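PDB 5D2E: MlnE from Bacillus amyloliquefaciens subsp. plantarum, which probably reduces beta-keto groups of growing polyketide chains with NADPH, as the N-terminal, B-type ketoreductase piece of a macrolactin assembly-line synthase. Local coordinates for residues E218-K222 with Q223-D227; D67-Y70 with T71-K74; T388-L391 with D392-A395. All coordinates share one frame; numbering follows the deposited sequence.

Contact 1: E218-K222 with Q223-D227; sequences EPFTK and QHIAD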
ATOM      1  N   GLU A 218      14.625  21.492 -11.904  1.00 37.89           N
ATOM      2  CA  GLU A 218      13.975  22.194 -10.791  1.00 38.84           C
ATOM      3  C   GLU A 218      14.195  21.279  -9.573  1.00 40.31           C
ATOM      4  O   GLU A 218      13.241  20.616  -9.106  1.00 34.62           O
ATOM      5  CB  GLU A 218      12.525  22.441 -11.173  1.00 44.65           C
ATOM      6  CG  GLU A 218      11.726  23.322 -10.260  1.00 50.66           C
ATOM      7  CD  GLU A 218      10.739  24.201 -10.999  1.00 56.02           C
ATOM      8  OE1 GLU A 218       9.655  23.752 -11.493  1.00 54.60           O
ATOM      9  OE2 GLU A 218      11.039  25.400 -11.047  1.00 79.97           O
ATOM     10  N   PRO A 219      15.464  21.187  -9.109  1.00 37.27           N
ATOM     11  CA  PRO A 219      15.804  20.335  -7.962  1.00 38.05           C
ATOM     12  C   PRO A 219      15.229  20.855  -6.669  1.00 32.28           C
ATOM     13  O   PRO A 219      14.936  22.027  -6.563  1.00 29.70           O
ATOM     14  CB  PRO A 219      17.321  20.370  -7.905  1.00 40.20           C
ATOM     15  CG  PRO A 219      17.678  21.670  -8.555  1.00 43.14           C
ATOM     16  CD  PRO A 219      16.663  21.883  -9.632  1.00 42.13           C
ATOM     17  N   PHE A 220      14.901  19.926  -5.760  1.00 31.18           N
ATOM     18  CA  PHE A 220      14.585  20.284  -4.385  1.00 33.61           C
ATOM     19  C   PHE A 220      15.859  20.597  -3.641  1.00 35.92           C
ATOM     20  O   PHE A 220      16.605  19.738  -3.321  1.00 45.84           O
ATOM     21  CB  PHE A 220      13.916  19.147  -3.638  1.00 37.03           C
ATOM     22  CG  PHE A 220      12.522  19.424  -3.329  1.00 31.24           C
ATOM     23  CD1 PHE A 220      12.195  20.147  -2.199  1.00 31.76           C
ATOM     24  CD2 PHE A 220      11.529  18.971  -4.127  1.00 30.72           C
ATOM     25  CE1 PHE A 220      10.869  20.490  -1.907  1.00 31.70           C
ATOM     26  CE2 PHE A 220      10.207  19.305  -3.841  1.00 29.19           C
ATOM     27  CZ  PHE A 220       9.864  20.064  -2.763  1.00 31.53           C
ATOM     28  N   THR A 221      16.055  21.834  -3.326  1.00 34.60           N
ATOM     29  CA  THR A 221      17.190  22.253  -2.525  1.00 36.31           C
ATOM     30  C   THR A 221      16.845  22.067  -1.066  1.00 34.00           C
ATOM     31  O   THR A 221      15.675  21.913  -0.715  1.00 31.68           O
ATOM     32  CB  THR A 221      17.469  23.750  -2.771  1.00 36.69           C
ATOM     33  OG1 THR A 221      16.333  24.536  -2.360  1.00 32.61           O
ATOM     34  CG2 THR A 221      17.696  23.975  -4.296  1.00 40.47           C
ATOM     35  N   LYS A 222      17.871  22.188  -0.223  1.00 36.85           N
ATOM     36  CA  LYS A 222      17.680  22.108   1.239  1.00 33.52           C
ATOM     37  C   LYS A 222      16.748  23.151   1.703  1.00 31.22           C
ATOM     38  O   LYS A 222      15.853  22.876   2.508  1.00 29.93           O
ATOM     39  CB  LYS A 222      19.003  22.162   1.989  1.00 34.74           C
ATOM     40  CG  LYS A 222      19.860  20.928   1.734  1.00 37.44           C
ATOM     41  CD  LYS A 222      21.275  21.243   2.154  1.00 42.76           C
ATOM     42  CE  LYS A 222      22.198  20.041   2.025  1.00 47.32           C
ATOM     43  NZ  LYS A 222      23.390  20.251   2.913  1.00 47.00           N
ATOM     44  N   GLN A 223      16.883  24.360   1.172  1.00 30.05           N
ATOM     45  CA  GLN A 223      15.960  25.385   1.541  1.00 30.41           C
ATOM     46  C   GLN A 223      14.536  25.098   1.125  1.00 32.72           C
ATOM     47  O   GLN A 223      13.624  25.456   1.869  1.00 29.91           O
ATOM     48  CB  GLN A 223      16.400  26.767   1.011  1.00 33.56           C
ATOM     49  CG  GLN A 223      15.509  27.902   1.443  1.00 33.13           C
ATOM     50  CD  GLN A 223      15.534  28.142   2.967  1.00 34.87           C
ATOM     51  OE1 GLN A 223      16.612  28.086   3.627  1.00 35.38           O
ATOM     52  NE2 GLN A 223      14.338  28.385   3.554  1.00 32.47           N
ATOM     53  N   HIS A 224      14.304  24.564  -0.076  1.00 32.65           N
ATOM     54  CA  HIS A 224      12.914  24.244  -0.482  1.00 34.47           C
ATOM     55  C   HIS A 224      12.309  23.184   0.471  1.00 28.85           C
ATOM     56  O   HIS A 224      11.137  23.221   0.806  1.00 29.68           O
ATOM     57  CB  HIS A 224      12.839  23.692  -1.916  1.00 38.96           C
ATOM     58  CG  HIS A 224      12.907  24.723  -3.008  1.00 51.46           C
ATOM     59  ND1 HIS A 224      13.842  24.661  -4.030  1.00 57.84           N
ATOM     60  CD2 HIS A 224      12.126  25.796  -3.284  1.00 61.26           C
ATOM     61  CE1 HIS A 224      13.666  25.682  -4.853  1.00 56.32           C
ATOM     62  NE2 HIS A 224      12.624  26.377  -4.436  1.00 57.34           N
ATOM     63  N   ILE A 225      13.131  22.271   0.950  1.00 29.84           N
ATOM     64  CA  ILE A 225      12.658  21.286   1.919  1.00 27.24           C
ATOM     65  C   ILE A 225      12.213  21.984   3.219  1.00 28.27           C
ATOM     66  O   ILE A 225      11.120  21.743   3.749  1.00 29.26           O
ATOM     67  CB  ILE A 225      13.689  20.220   2.187  1.00 27.32           C
ATOM     68  CG1 ILE A 225      13.997  19.462   0.907  1.00 27.09           C
ATOM     69  CG2 ILE A 225      13.117  19.258   3.242  1.00 28.60           C
ATOM     70  CD1 ILE A 225      15.066  18.403   1.001  1.00 28.38           C
ATOM     71  N   ALA A 226      13.052  22.893   3.719  1.00 27.37           N
ATOM     72  CA  ALA A 226      12.711  23.618   4.888  1.00 26.01           C
ATOM     73  C   ALA A 226      11.465  24.322   4.686  1.00 25.21           C
ATOM     74  O   ALA A 226      10.630  24.443   5.636  1.00 26.91           O
ATOM     75  CB  ALA A 226      13.799  24.584   5.269  1.00 28.31           C
ATOM     76  N   ASP A 227      11.298  24.909   3.485  1.00 26.90           N
ATOM     77  CA  ASP A 227      10.052  25.618   3.253  1.00 27.09           C
ATOM     78  C   ASP A 227       8.815  24.737   3.243  1.00 28.28           C
ATOM     79  O   ASP A 227       7.747  25.155   3.641  1.00 28.41           O
ATOM     80  CB  ASP A 227      10.152  26.453   1.968  1.00 32.68           C
ATOM     81  CG  ASP A 227      11.136  27.668   2.139  1.00 37.69           C
ATOM     82  OD1 ASP A 227      11.234  28.263   3.247  1.00 38.30           O
ATOM     83  OD2 ASP A 227      11.839  27.918   1.172  1.00 43.67           O
TER

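Contact 2: D67-Y70 with T71-K74; sequences DSMY and TVMK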
ATOM      1  N   ASP A  67      23.980  14.956   8.540  1.00 33.47           N
ATOM      2  CA  ASP A  67      23.646  16.356   8.876  1.00 35.43           C
ATOM      3  C   ASP A  67      23.336  17.335   7.801  1.00 32.69           C
ATOM      4  O   ASP A  67      23.368  18.544   8.035  1.00 33.37           O
ATOM      5  CB  ASP A  67      24.588  16.958   9.866  1.00 50.07           C
ATOM      6  CG  ASP A  67      25.878  16.493   9.694  1.00 56.92           C
ATOM      7  OD1 ASP A  67      26.318  16.782   8.556  1.00 57.75           O
ATOM      8  OD2 ASP A  67      26.389  15.825  10.657  1.00 63.17           O
ATOM      9  N   SER A  68      22.900  16.838   6.663  1.00 31.98           N
ATOM     10  CA  SER A  68      22.658  17.693   5.504  1.00 34.07           C
ATOM     11  C   SER A  68      21.557  18.691   5.731  1.00 31.90           C
ATOM     12  O   SER A  68      21.524  19.733   5.097  1.00 35.99           O
ATOM     13  CB  SER A  68      22.373  16.864   4.251  1.00 34.81           C
ATOM     14  OG  SER A  68      21.228  16.079   4.458  1.00 37.34           O
ATOM     15  N   MET A  69      20.626  18.417   6.646  1.00 30.59           N
ATOM     16  CA  MET A  69      19.582  19.400   6.915  1.00 26.29           C
ATOM     17  C   MET A  69      19.820  20.294   8.160  1.00 28.66           C
ATOM     18  O   MET A  69      18.988  21.158   8.474  1.00 27.93           O
ATOM     19  CB  MET A  69      18.265  18.665   7.034  1.00 29.33           C
ATOM     20  CG  MET A  69      17.773  18.145   5.679  1.00 32.97           C
ATOM     21  SD  MET A  69      17.249  19.472   4.557  1.00 32.22           S
ATOM     22  CE  MET A  69      15.968  20.380   5.327  1.00 29.73           C
ATOM     23  N   TYR A  70      20.945  20.125   8.851  1.00 29.38           N
ATOM     24  CA  TYR A  70      21.101  20.793  10.151  1.00 29.47           C
ATOM     25  C   TYR A  70      21.162  22.331  10.013  1.00 31.08           C
ATOM     26  O   TYR A  70      20.340  23.088  10.602  1.00 28.09           O
ATOM     27  CB  TYR A  70      22.308  20.239  10.919  1.00 33.05           C
ATOM     28  CG  TYR A  70      22.485  20.967  12.235  1.00 35.60           C
ATOM     29  CD1 TYR A  70      21.682  20.661  13.340  1.00 33.37           C
ATOM     30  CD2 TYR A  70      23.432  21.972  12.361  1.00 37.17           C
ATOM     31  CE1 TYR A  70      21.819  21.332  14.550  1.00 32.64           C
ATOM     32  CE2 TYR A  70      23.577  22.662  13.554  1.00 37.71           C
ATOM     33  CZ  TYR A  70      22.770  22.322  14.639  1.00 39.31           C
ATOM     34  OH  TYR A  70      22.919  23.006  15.800  1.00 39.54           O
ATOM     35  N   THR A  71      22.100  22.810   9.203  1.00 33.38           N
ATOM     36  CA  THR A  71      22.284  24.302   9.008  1.00 32.77           C
ATOM     37  C   THR A  71      21.087  24.996   8.499  1.00 29.75           C
ATOM     38  O   THR A  71      20.695  26.052   9.009  1.00 30.93           O
ATOM     39  CB  THR A  71      23.373  24.551   7.971  1.00 37.56           C
ATOM     40  OG1 THR A  71      24.543  23.918   8.470  1.00 39.37           O
ATOM     41  CG2 THR A  71      23.619  26.061   7.801  1.00 52.25           C
ATOM     42  N   VAL A  72      20.429  24.389   7.484  1.00 29.41           N
ATOM     43  CA  VAL A  72      19.323  25.080   6.914  1.00 29.41           C
ATOM     44  C   VAL A  72      18.211  25.168   7.917  1.00 26.06           C
ATOM     45  O   VAL A  72      17.439  26.120   7.923  1.00 28.09           O
ATOM     46  CB  VAL A  72      18.822  24.457   5.550  1.00 33.97           C
ATOM     47  CG1 VAL A  72      18.061  23.144   5.794  1.00 38.96           C
ATOM     48  CG2 VAL A  72      17.871  25.407   4.889  1.00 36.38           C
ATOM     49  N   MET A  73      18.052  24.126   8.734  1.00 27.50           N
ATOM     50  CA  MET A  73      16.948  24.142   9.672  1.00 27.48           C
ATOM     51  C   MET A  73      17.289  25.089  10.826  1.00 29.09           C
ATOM     52  O   MET A  73      16.420  25.798  11.320  1.00 26.30           O
ATOM     53  CB  MET A  73      16.650  22.734  10.225  1.00 30.06           C
ATOM     54  CG  MET A  73      15.985  21.746   9.272  1.00 30.32           C
ATOM     55  SD  MET A  73      14.495  22.399   8.581  1.00 29.96           S
ATOM     56  CE  MET A  73      13.420  22.565   9.960  1.00 35.88           C
ATOM     57  N   LYS A  74      18.543  25.107  11.282  1.00 27.46           N
ATOM     58  CA  LYS A  74      18.921  26.163  12.304  1.00 31.75           C
ATOM     59  C   LYS A  74      18.638  27.604  11.806  1.00 32.86           C
ATOM     60  O   LYS A  74      18.002  28.443  12.526  1.00 32.75           O
ATOM     61  CB  LYS A  74      20.414  26.054  12.651  1.00 33.05           C
ATOM     62  CG  LYS A  74      20.790  24.769  13.318  1.00 36.00           C
ATOM     63  CD  LYS A  74      20.035  24.542  14.655  1.00 40.11           C
ATOM     64  CE  LYS A  74      20.440  25.558  15.738  1.00 41.98           C
ATOM     65  NZ  LYS A  74      19.633  25.326  16.953  1.00 44.69           N
TER
HETATM   66  O   HOH W   1      23.980  21.114   7.756  1.00 39.48           O
HETATM   67  O   HOH W   2      21.805  22.208   5.779  1.00 33.79           O

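Contact 3: T388-L391 with D392-A395; sequences TVWL and DKAA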
ATOM      1  N   THR A 388       5.050  -9.481  -4.578  1.00 26.20           N
ATOM      2  CA  THR A 388       4.635  -8.731  -5.748  1.00 26.24           C
ATOM      3  C   THR A 388       5.827  -8.423  -6.650  1.00 27.52           C
ATOM      4  O   THR A 388       5.751  -8.585  -7.876  1.00 27.31           O
ATOM      5  CB  THR A 388       3.966  -7.442  -5.303  1.00 27.02           C
ATOM      6  OG1 THR A 388       2.891  -7.733  -4.417  1.00 26.42           O
ATOM      7  CG2 THR A 388       3.417  -6.677  -6.482  1.00 28.09           C
ATOM      8  N   VAL A 389       6.921  -7.968  -6.027  1.00 25.88           N
ATOM      9  CA  VAL A 389       8.107  -7.550  -6.795  1.00 27.46           C
ATOM     10  C   VAL A 389       8.729  -8.749  -7.461  1.00 26.51           C
ATOM     11  O   VAL A 389       9.141  -8.676  -8.622  1.00 27.42           O
ATOM     12  CB  VAL A 389       9.109  -6.737  -5.924  1.00 28.54           C
ATOM     13  CG1 VAL A 389      10.396  -6.399  -6.670  1.00 28.20           C
ATOM     14  CG2 VAL A 389       8.427  -5.411  -5.455  1.00 25.96           C
ATOM     15  N   TRP A 390       8.777  -9.870  -6.737  1.00 28.53           N
ATOM     16  CA  TRP A 390       9.373 -11.067  -7.303  1.00 27.24           C
ATOM     17  C   TRP A 390       8.587 -11.632  -8.451  1.00 27.55           C
ATOM     18  O   TRP A 390       9.182 -12.165  -9.443  1.00 29.22           O
ATOM     19  CB  TRP A 390       9.580 -12.119  -6.240  1.00 27.74           C
ATOM     20  CG  TRP A 390      10.425 -11.736  -5.066  1.00 26.91           C
ATOM     21  CD1 TRP A 390      10.315 -12.276  -3.833  1.00 29.18           C
ATOM     22  CD2 TRP A 390      11.528 -10.824  -5.006  1.00 27.97           C
ATOM     23  NE1 TRP A 390      11.221 -11.722  -2.973  1.00 29.26           N
ATOM     24  CE2 TRP A 390      12.027 -10.869  -3.674  1.00 29.25           C
ATOM     25  CE3 TRP A 390      12.181 -10.002  -5.934  1.00 30.28           C
ATOM     26  CZ2 TRP A 390      13.125 -10.083  -3.227  1.00 29.35           C
ATOM     27  CZ3 TRP A 390      13.310  -9.240  -5.486  1.00 30.60           C
ATOM     28  CH2 TRP A 390      13.742  -9.274  -4.143  1.00 32.13           C
ATOM     29  N   LEU A 391       7.254 -11.494  -8.387  1.00 27.79           N
ATOM     30  CA  LEU A 391       6.390 -11.979  -9.470  1.00 28.40           C
ATOM     31  C   LEU A 391       6.596 -11.129 -10.719  1.00 29.44           C
ATOM     32  O   LEU A 391       6.717 -11.633 -11.808  1.00 29.09           O
ATOM     33  CB  LEU A 391       4.941 -11.909  -9.062  1.00 29.58           C
ATOM     34  CG  LEU A 391       4.433 -12.951  -8.079  1.00 28.34           C
ATOM     35  CD1 LEU A 391       3.161 -12.551  -7.364  1.00 31.20           C
ATOM     36  CD2 LEU A 391       4.190 -14.242  -8.884  1.00 30.75           C
ATOM     37  N   ASP A 392       6.647  -9.825 -10.557  1.00 28.90           N
ATOM     38  CA  ASP A 392       6.939  -8.955 -11.684  1.00 28.75           C
ATOM     39  C   ASP A 392       8.332  -9.276 -12.268  1.00 29.88           C
ATOM     40  O   ASP A 392       8.493  -9.325 -13.485  1.00 31.90           O
ATOM     41  CB  ASP A 392       6.930  -7.511 -11.266  1.00 27.85           C
ATOM     42  CG  ASP A 392       7.506  -6.576 -12.348  1.00 27.82           C
ATOM     43  OD1 ASP A 392       6.761  -6.303 -13.297  1.00 31.84           O
ATOM     44  OD2 ASP A 392       8.655  -6.148 -12.210  1.00 28.97           O
ATOM     45  N   LYS A 393       9.308  -9.446 -11.394  1.00 29.35           N
ATOM     46  CA  LYS A 393      10.689  -9.655 -11.771  1.00 29.65           C
ATOM     47  C   LYS A 393      10.848 -10.981 -12.517  1.00 33.68           C
ATOM     48  O   LYS A 393      11.337 -10.991 -13.625  1.00 32.25           O
ATOM     49  CB  LYS A 393      11.585  -9.643 -10.563  1.00 31.65           C
ATOM     50  CG  LYS A 393      13.076  -9.555 -10.903  1.00 32.26           C
ATOM     51  CD  LYS A 393      13.834  -9.414  -9.578  1.00 34.11           C
ATOM     52  CE  LYS A 393      15.317  -9.096  -9.757  1.00 33.16           C
ATOM     53  NZ  LYS A 393      16.005  -8.906  -8.480  1.00 32.63           N
ATOM     54  N   ALA A 394      10.350 -12.070 -11.939  1.00 31.43           N
ATOM     55  CA  ALA A 394      10.425 -13.379 -12.619  1.00 32.07           C
ATOM     56  C   ALA A 394       9.670 -13.416 -13.935  1.00 33.87           C
ATOM     57  O   ALA A 394      10.022 -14.183 -14.800  1.00 31.07           O
ATOM     58  CB  ALA A 394       9.884 -14.459 -11.717  1.00 34.63           C
ATOM     59  N   ALA A 395       8.592 -12.637 -14.061  1.00 28.28           N
ATOM     60  CA  ALA A 395       7.744 -12.699 -15.241  1.00 30.26           C
ATOM     61  C   ALA A 395       8.010 -11.567 -16.226  1.00 33.70           C
ATOM     62  O   ALA A 395       7.198 -11.334 -17.135  1.00 32.42           O
ATOM     63  CB  ALA A 395       6.289 -12.671 -14.837  1.00 32.38           C
TER
HETATM   64  O   HOH W   3      10.186  -6.338 -10.037  1.00 29.48           O

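Contact 1: E218-K222 with Q223-D227
Phe220 lays one corner of its ring against the first turn of helix 222-233, and with that contact the incoming loop begins to fold onto the helix it leads into. Its CD1 lies 3.6 Å from CB of His224 and 3.7 Å from CG1 of Ile225, so a single ring atom touches two consecutive helical residues. A strained first torsion, chi1 -111°, turns the ring to this position. Ile225 presents CG1 because that branch stands anti to the carbonyl carbon, beside its own backbone N.

Thr221, next in the chain, is the N-cap. Its OG1 sits between the backbone N and the carbonyl carbon (chi1 62°), from where it accepts the amide of His224 over 3.1 Å, nearly straight at 160° at the hydrogen; the side-chain oxygen thus caps an amide of the first turn. The same OG1 comes within 3.0 Å of ND1 of His224, whose imidazole folds back beside the capping residue. The carbonyl oxygen of Thr221 takes the N-H of Ile225 in its own plane at 3.1 Å, the first helical i to i+4 bond. Lys222 repeats the pattern, its O receiving the amide of Ala226, while its extended side chain leaves the turn to give NZ to the carbonyl of Ser68.

Within the helix, NE2 of Gln223 donates to OD1 of Asp227, one turn further on, at 3.1 Å, meeting it from above the carboxylate plane, and also to OE1 of Gln76. The capped end packs on a strand and beside a neighbouring helix: Phe220 and Ile225 rest on Leu212 of strand 205-214, whereas Lys222, Gln223 and Ala226 pack against helix 70-76.

Contact 2: D67-Y70 with T71-K74
Tyr70 and Lys74 meet one turn apart where a loop becomes helix 70-76, in what is probably the Rossmann-like structural subdomain of the ketoreductase. Two backbone bonds of the i to i+4 kind start the helix: the amide of Met73 reaches O of Met69 at 3.1 Å, and that of Lys74 reaches O of Tyr70 at 2.8 Å, almost linear at 171°.

Two waters extend this pattern backwards. One donates to O of Asp67 and accepts from N of Thr71; the other does the same between Ser68 and Val72, each standing in for a direct bond between carbonyl and amide.

Apolar packing falls to Met69, whose chain curls to bring CE to 3.5 Å from CG1 of Val72, a tight methyl contact, with SD of Met73 farther off.

The remaining interaction is CH-pi. With CG anti to the backbone N (chi1 178°), the Tyr70 ring lies beside the following turn, and the Lys74 chain folds back so that it crosses over one face, its CG 3.6 Å from the ring centroid and 21° off the normal.

Contact 3: T388-L391 with D392-A395
Trp390 and Lys393 run side by side along helix 386-394 of the KR domain, a Rossmann-type short-chain dehydrogenase/reductase fold, and point the same way. The indole stands with CG anti to the carbonyl carbon, while the lysine is extended throughout, CG opposite the backbone N at chi1 -168°. Its methylene CD therefore passes CE3 of Trp390 at 4.0 Å, and NZ ends 4.0 Å from CZ3 of the same ring, in an oblique approach. Each polar end has partners elsewhere: NZ of Lys393 forms a salt bridge with Glu337 and donates to the carbonyl of Asn139, and NE1 of Trp390 is hydrogen-bonded to O of Ser335 and to a glycerol probably left from crystallisation.

Asp392 has nearly the same first torsion (chi1 168°) but leaves another side of the helix. It packs against Phe431 and Tyr434 of helix 419-437, and its OD1 forms salt bridges with both Arg435 and Arg440, which would probably favour its charged form.

The backbone keeps helical bonding. Amides of Asp392, Lys393 and Ala394 bind the carbonyls four residues back, Ala394 N to Trp390 O being the shortest of them at 2.8 Å. Where Ala395 leaves helical geometry, its N still reaches O of Leu391, but more bent, at 139°. Leu391 itself packs on Phe403 of strand 402-408.

Val389 O accepts N of Lys393 at 2.9 Å; a water that donates to it also donates to OD2 of Asp392 at 2.7 Å.

The three contacts are each local to eight to ten consecutive residues, yet they differ in what surrounds them. Contacts 1 and 2, whose centres are 12 Å apart, cover starts of two helices that touch: CG2 of Ile225 lies 3.7 Å from CE of Met69, and OE1 of Gln223 is 3.2 Å from CG2 of Val72. Both belong to the probable structural subdomain and lie away from the cofactor. Contact 3 is in the KR domain, its centre 35 Å from that of contact 1 and 39 Å from that of contact 2. There the side chain of Leu391 comes within about 8 Å of bound NADP and about 5 Å from the side chain of Ile334, a residue of the cofactor site, and the side chain of Thr388 is about 5 Å from that of Lys384, another.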